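Local coordinates for proline dehydrogenase (Bradyrhizobium japonicum USDA 110, PDB 3HAZ), which probably oxidises proline to glutamate in two steps, using FAD in a proline dehydrogenase section and NAD in an aldehyde dehydrogenase section, at residues 342-347 with 367-372. Residues are numbered along the deposited sequence; the frame is centred on the assembly and turned at random.
With FAD (flavin-adenine dinucleotide), chain C; SO4 (sulfate ion), chain F.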
ATOM      1  N   LEU A 342      36.327  30.979 -16.390  1.00 21.75           N
ATOM      2  CA  LEU A 342      34.986  30.473 -16.130  1.00 18.76           C
ATOM      3  C   LEU A 342      35.083  29.071 -15.542  1.00 20.29           C
ATOM      4  O   LEU A 342      35.710  28.186 -16.125  1.00 21.65           O
ATOM      5  CB  LEU A 342      34.150  30.451 -17.408  1.00 14.47           C
ATOM      6  CG  LEU A 342      32.670  30.125 -17.225  1.00 17.32           C
ATOM      7  CD1 LEU A 342      31.947  31.273 -16.496  1.00 15.23           C
ATOM      8  CD2 LEU A 342      32.014  29.821 -18.573  1.00 18.30           C
ATOM      9  N   VAL A 343      34.468  28.881 -14.380  1.00 17.06           N
ATOM     10  CA  VAL A 343      34.452  27.589 -13.715  1.00 18.48           C
ATOM     11  C   VAL A 343      33.006  27.286 -13.359  1.00 20.01           C
ATOM     12  O   VAL A 343      32.146  28.169 -13.405  1.00 17.43           O
ATOM     13  CB  VAL A 343      35.244  27.625 -12.392  1.00 18.22           C
ATOM     14  CG1 VAL A 343      36.653  28.180 -12.608  1.00 15.26           C
ATOM     15  CG2 VAL A 343      34.484  28.458 -11.352  1.00 14.04           C
ATOM     16  N   LYS A 344      32.731  26.046 -12.986  1.00 11.94           N
ATOM     17  CA  LYS A 344      31.410  25.727 -12.476  1.00 15.91           C
ATOM     18  C   LYS A 344      31.291  26.174 -11.016  1.00 19.98           C
ATOM     19  O   LYS A 344      30.509  27.077 -10.710  1.00 24.15           O
ATOM     20  CB  LYS A 344      31.081  24.252 -12.712  1.00 16.95           C
ATOM     21  CG  LYS A 344      30.885  23.972 -14.209  1.00 19.24           C
ATOM     22  CD  LYS A 344      30.742  22.494 -14.572  1.00 13.52           C
ATOM     23  CE  LYS A 344      30.742  22.347 -16.099  1.00 17.40           C
ATOM     24  NZ  LYS A 344      30.602  20.941 -16.558  1.00 20.30           N
ATOM     25  N   GLY A 345      32.098  25.603 -10.125  1.00 13.93           N
ATOM     26  CA  GLY A 345      32.099  26.064  -8.742  1.00 17.53           C
ATOM     27  C   GLY A 345      32.476  25.009  -7.719  1.00 19.68           C
ATOM     28  O   GLY A 345      32.013  23.873  -7.790  1.00 20.91           O
ATOM     29  N   ALA A 346      33.302  25.391  -6.750  1.00 18.26           N
ATOM     30  CA  ALA A 346      33.892  24.421  -5.824  1.00 19.38           C
ATOM     31  C   ALA A 346      33.225  24.297  -4.451  1.00 17.70           C
ATOM     32  O   ALA A 346      33.677  23.506  -3.624  1.00 20.00           O
ATOM     33  CB  ALA A 346      35.376  24.710  -5.641  1.00 17.18           C
ATOM     34  N   TYR A 347      32.170  25.068  -4.200  1.00 14.75           N
ATOM     35  CA  TYR A 347      31.608  25.159  -2.850  1.00 15.82           C
ATOM     36  C   TYR A 347      30.120  24.807  -2.783  1.00 16.84           C
ATOM     37  O   TYR A 347      29.414  25.281  -1.889  1.00 17.75           O
ATOM     38  CB  TYR A 347      31.800  26.581  -2.282  1.00 22.64           C
ATOM     39  CG  TYR A 347      33.228  27.101  -2.329  1.00 19.42           C
ATOM     40  CD1 TYR A 347      33.745  27.672  -3.490  1.00 18.65           C
ATOM     41  CD2 TYR A 347      34.052  27.035  -1.205  1.00 21.12           C
ATOM     42  CE1 TYR A 347      35.051  28.155  -3.537  1.00 17.66           C
ATOM     43  CE2 TYR A 347      35.356  27.515  -1.240  1.00 21.99           C
ATOM     44  CZ  TYR A 347      35.845  28.073  -2.406  1.00 22.24           C
ATOM     45  OH  TYR A 347      37.134  28.538  -2.445  1.00 24.65           O
ATOM     46  N   THR A 367      20.518  23.858  -8.190  1.00 16.34           N
ATOM     47  CA  THR A 367      20.491  22.646  -7.378  1.00 14.33           C
ATOM     48  C   THR A 367      20.430  21.376  -8.214  1.00 19.14           C
ATOM     49  O   THR A 367      20.498  20.273  -7.674  1.00 21.96           O
ATOM     50  CB  THR A 367      19.337  22.652  -6.358  1.00 24.42           C
ATOM     51  OG1 THR A 367      18.128  23.078  -6.996  1.00 25.63           O
ATOM     52  CG2 THR A 367      19.656  23.592  -5.198  1.00 19.22           C
ATOM     53  N   ARG A 368      20.278  21.528  -9.527  1.00 16.49           N
ATOM     54  CA  ARG A 368      20.460  20.393 -10.426  1.00 24.96           C
ATOM     55  C   ARG A 368      21.735  20.578 -11.243  1.00 24.06           C
ATOM     56  O   ARG A 368      21.977  21.648 -11.799  1.00 26.03           O
ATOM     57  CB  ARG A 368      19.249  20.201 -11.345  1.00 25.98           C
ATOM     58  CG  ARG A 368      18.048  19.579 -10.642  1.00 27.41           C
ATOM     59  CD  ARG A 368      16.963  19.176 -11.629  1.00 22.42           C
ATOM     60  NE  ARG A 368      17.411  18.128 -12.544  1.00 34.45           N
ATOM     61  CZ  ARG A 368      16.643  17.574 -13.477  1.00 40.75           C
ATOM     62  NH1 ARG A 368      15.382  17.966 -13.616  1.00 34.53           N
ATOM     63  NH2 ARG A 368      17.133  16.631 -14.270  1.00 36.62           N
ATOM     64  N   LYS A 369      22.536  19.525 -11.314  1.00 18.56           N
ATOM     65  CA  LYS A 369      23.841  19.582 -11.961  1.00 21.84           C
ATOM     66  C   LYS A 369      23.722  20.009 -13.425  1.00 27.31           C
ATOM     67  O   LYS A 369      24.549  20.783 -13.930  1.00 24.93           O
ATOM     68  CB  LYS A 369      24.543  18.223 -11.833  1.00 24.22           C
ATOM     69  CG  LYS A 369      26.071  18.259 -11.961  1.00 24.69           C
ATOM     70  CD  LYS A 369      26.510  18.195 -13.417  1.00 31.91           C
ATOM     71  CE  LYS A 369      28.012  17.986 -13.536  1.00 24.91           C
ATOM     72  NZ  LYS A 369      28.423  17.742 -14.946  1.00 24.77           N
ATOM     73  N   ALA A 370      22.683  19.517 -14.098  1.00 20.39           N
ATOM     74  CA  ALA A 370      22.442  19.851 -15.499  1.00 24.08           C
ATOM     75  C   ALA A 370      22.195  21.342 -15.704  1.00 24.43           C
ATOM     76  O   ALA A 370      22.491  21.877 -16.770  1.00 24.67           O
ATOM     77  CB  ALA A 370      21.269  19.044 -16.055  1.00 26.08           C
ATOM     78  N   MET A 371      21.637  22.006 -14.693  1.00 23.12           N
ATOM     79  CA  MET A 371      21.428  23.451 -14.764  1.00 20.32           C
ATOM     80  C   MET A 371      22.763  24.199 -14.683  1.00 22.69           C
ATOM     81  O   MET A 371      22.956  25.228 -15.338  1.00 22.56           O
ATOM     82  CB  MET A 371      20.468  23.930 -13.666  1.00 19.60           C
ATOM     83  CG  MET A 371      18.988  23.658 -13.950  1.00 22.10           C
ATOM     84  SD  MET A 371      18.373  24.544 -15.406  1.00 26.31           S
ATOM     85  CE  MET A 371      18.295  26.247 -14.839  1.00 20.45           C
ATOM     86  N   THR A 372      23.688  23.685 -13.880  1.00 15.69           N
ATOM     87  CA  THR A 372      25.020  24.275 -13.832  1.00 19.04           C
ATOM     88  C   THR A 372      25.698  24.101 -15.183  1.00 27.24           C
ATOM     89  O   THR A 372      26.333  25.023 -15.698  1.00 23.07           O
ATOM     90  CB  THR A 372      25.890  23.657 -12.721  1.00 16.06           C
ATOM     91  OG1 THR A 372      25.446  24.149 -11.450  1.00 19.35           O
ATOM     92  CG2 THR A 372      27.361  24.026 -12.916  1.00 16.44           C
TER
HETATM   93  PA  FAD C2001      31.771  18.370 -13.739  1.00 18.91           P
HETATM   94  O1A FAD C2001      31.735  16.836 -13.178  1.00 21.34           O
HETATM   95  O2A FAD C2001      31.229  18.487 -15.092  1.00 25.24           O
HETATM   96  O5B FAD C2001      30.878  19.303 -12.751  1.00 22.31           O
HETATM   97  C5B FAD C2001      31.146  19.250 -11.380  1.00 24.04           C
HETATM   98  C4B FAD C2001      30.424  20.402 -10.667  1.00 20.13           C
HETATM   99  O4B FAD C2001      29.000  20.775 -11.084  1.00 18.48           O
HETATM  100  C3B FAD C2001      30.705  20.935  -9.397  1.00 19.76           C
HETATM  101  O3B FAD C2001      32.055  21.183  -9.047  1.00 17.71           O
HETATM  102  C2B FAD C2001      29.636  21.978  -9.193  1.00 19.79           C
HETATM  103  O2B FAD C2001      30.011  23.330  -9.381  1.00 18.92           O
HETATM  104  C1B FAD C2001      28.477  21.516 -10.001  1.00 19.68           C
HETATM  105  N9A FAD C2001      27.481  20.683  -9.352  1.00 23.84           N
HETATM  106  C8A FAD C2001      27.635  19.406  -8.822  1.00 22.43           C
HETATM  107  N7A FAD C2001      26.413  18.998  -8.360  1.00 17.56           N
HETATM  108  C5A FAD C2001      25.490  20.039  -8.615  1.00 18.78           C
HETATM  109  C6A FAD C2001      24.018  20.181  -8.340  1.00 19.68           C
HETATM  110  N6A FAD C2001      23.279  19.110  -7.683  1.00 21.45           N
HETATM  111  N1A FAD C2001      23.379  21.275  -8.694  1.00 22.84           N
HETATM  112  C2A FAD C2001      24.065  22.322  -9.341  1.00 18.24           C
HETATM  113  N3A FAD C2001      25.480  22.186  -9.603  1.00 24.31           N
HETATM  114  C4A FAD C2001      26.144  21.044  -9.234  1.00 20.28           C
HETATM  115  N1  FAD C2001      35.783  26.903  -8.449  1.00 17.50           N
HETATM  116  C2  FAD C2001      35.470  27.982  -7.658  1.00 14.53           C
HETATM  117  O2  FAD C2001      34.293  27.982  -6.942  1.00 20.11           O
HETATM  118  N3  FAD C2001      36.392  29.078  -7.547  1.00 23.87           N
HETATM  119  C4  FAD C2001      37.577  29.053  -8.227  1.00 19.21           C
HETATM  120  O4  FAD C2001      38.445  30.151  -8.172  1.00 21.37           O
HETATM  121  C4X FAD C2001      37.904  27.927  -9.060  1.00 17.76           C
HETATM  122  N5  FAD C2001      39.192  27.889  -9.818  1.00 17.46           N
HETATM  123  C5X FAD C2001      39.500  26.769 -10.628  1.00 22.61           C
HETATM  124  C6  FAD C2001      40.771  26.730 -11.366  1.00 20.96           C
HETATM  125  C7  FAD C2001      41.073  25.613 -12.178  1.00 21.13           C
HETATM  126  C7M FAD C2001      42.401  25.575 -12.918  1.00 18.23           C
HETATM  127  C8  FAD C2001      40.114  24.489 -12.293  1.00 25.68           C
HETATM  128  C8M FAD C2001      40.418  23.259 -13.164  1.00 22.32           C
HETATM  129  C9  FAD C2001      38.900  24.530 -11.586  1.00 21.59           C
HETATM  130  C9A FAD C2001      38.581  25.687 -10.730  1.00 22.86           C
HETATM  131  N10 FAD C2001      37.318  25.736  -9.989  1.00 20.92           N
HETATM  132  C10 FAD C2001      37.013  26.883  -9.164  1.00 17.95           C
HETATM  133  C1' FAD C2001      36.237  24.718 -10.189  1.00 19.82           C
HETATM  134  C2' FAD C2001      36.245  23.511  -9.217  1.00 19.73           C
HETATM  135  O2' FAD C2001      37.500  23.428  -8.550  1.00 17.38           O
HETATM  136  C3' FAD C2001      35.896  22.235 -10.000  1.00 20.59           C
HETATM  137  O3' FAD C2001      37.029  21.792 -10.740  1.00 21.57           O
HETATM  138  C4' FAD C2001      34.691  22.434 -10.988  1.00 25.15           C
HETATM  139  O4' FAD C2001      33.564  23.072 -10.495  1.00 20.49           O
HETATM  140  C5' FAD C2001      34.331  21.123 -11.737  1.00 22.17           C
HETATM  141  O5' FAD C2001      33.675  21.357 -12.974  1.00 29.89           O
HETATM  142  P   FAD C2001      33.908  20.249 -14.187  1.00 19.02           P
HETATM  143  O1P FAD C2001      33.163  20.785 -15.578  1.00 29.81           O
HETATM  144  O2P FAD C2001      35.345  20.023 -14.379  1.00 17.83           O
HETATM  145  O3P FAD C2001      33.326  18.826 -13.633  1.00 26.15           O
HETATM  146  S   SO4 F1001      20.639  16.046 -12.947  1.00 52.23           S
HETATM  147  O1  SO4 F1001      19.798  15.546 -14.035  1.00 59.94           O
HETATM  148  O2  SO4 F1001      19.827  16.340 -11.766  1.00 44.56           O
HETATM  149  O3  SO4 F1001      21.624  15.022 -12.615  1.00 62.06           O
HETATM  150  O4  SO4 F1001      21.301  17.264 -13.395  1.00 44.63           O
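Lys-344 touches Thr-372 near its root and approaches Lys-369 at its tip. Its CB lies 3.7 Å from CG2 of Thr-372 and also faces the FAD ribityl hydroxyl O4'; CG rests on the same methyl. With chi1 at -69°, CG stands anti to the carbonyl carbon, and the chain then runs extended, carrying CD and CE along the flavin-side phosphate oxygen O1P to the pyrophosphate. There NZ gives FAD O2A a 2.9 Å hydrogen bond and O1P a weak one, while Asp-373 and Thr-401 take the same ammonium from the protein side. Lys-369 comes in from the helix, bent at chi2 (-85°), its CG near the adenine and its NZ bonded to the same O2A at 2.9 Å. Lys-344 NZ and Lys-369 NZ lie 4.2 Å apart, their charges probably offset by the pyrophosphate and by Asp-373, which forms a salt bridge with each. An alanine in place of Lys-344 would probably take one of the two lysine bonds from O2A and the weak one from O1P, and leave Asp-373 with Lys-369 alone of the two lysines. Thr-372 turns its other branch, OG1, to adenine N3A as a hydrogen-bond donor (2.7 Å), and Thr-367 O receives the adenine amino group N6A. Next to Lys-344, Gly-345 N donates to O4', and Ala-346 N to flavin O2 at 2.8 Å. Loop and helix start thus grip FAD from isoalloxazine to adenine, at the C-terminal end of strand 338-343 in the parallel beta/alpha barrel of the proline dehydrogenase family, where TIM-barrel enzymes carry their active sites.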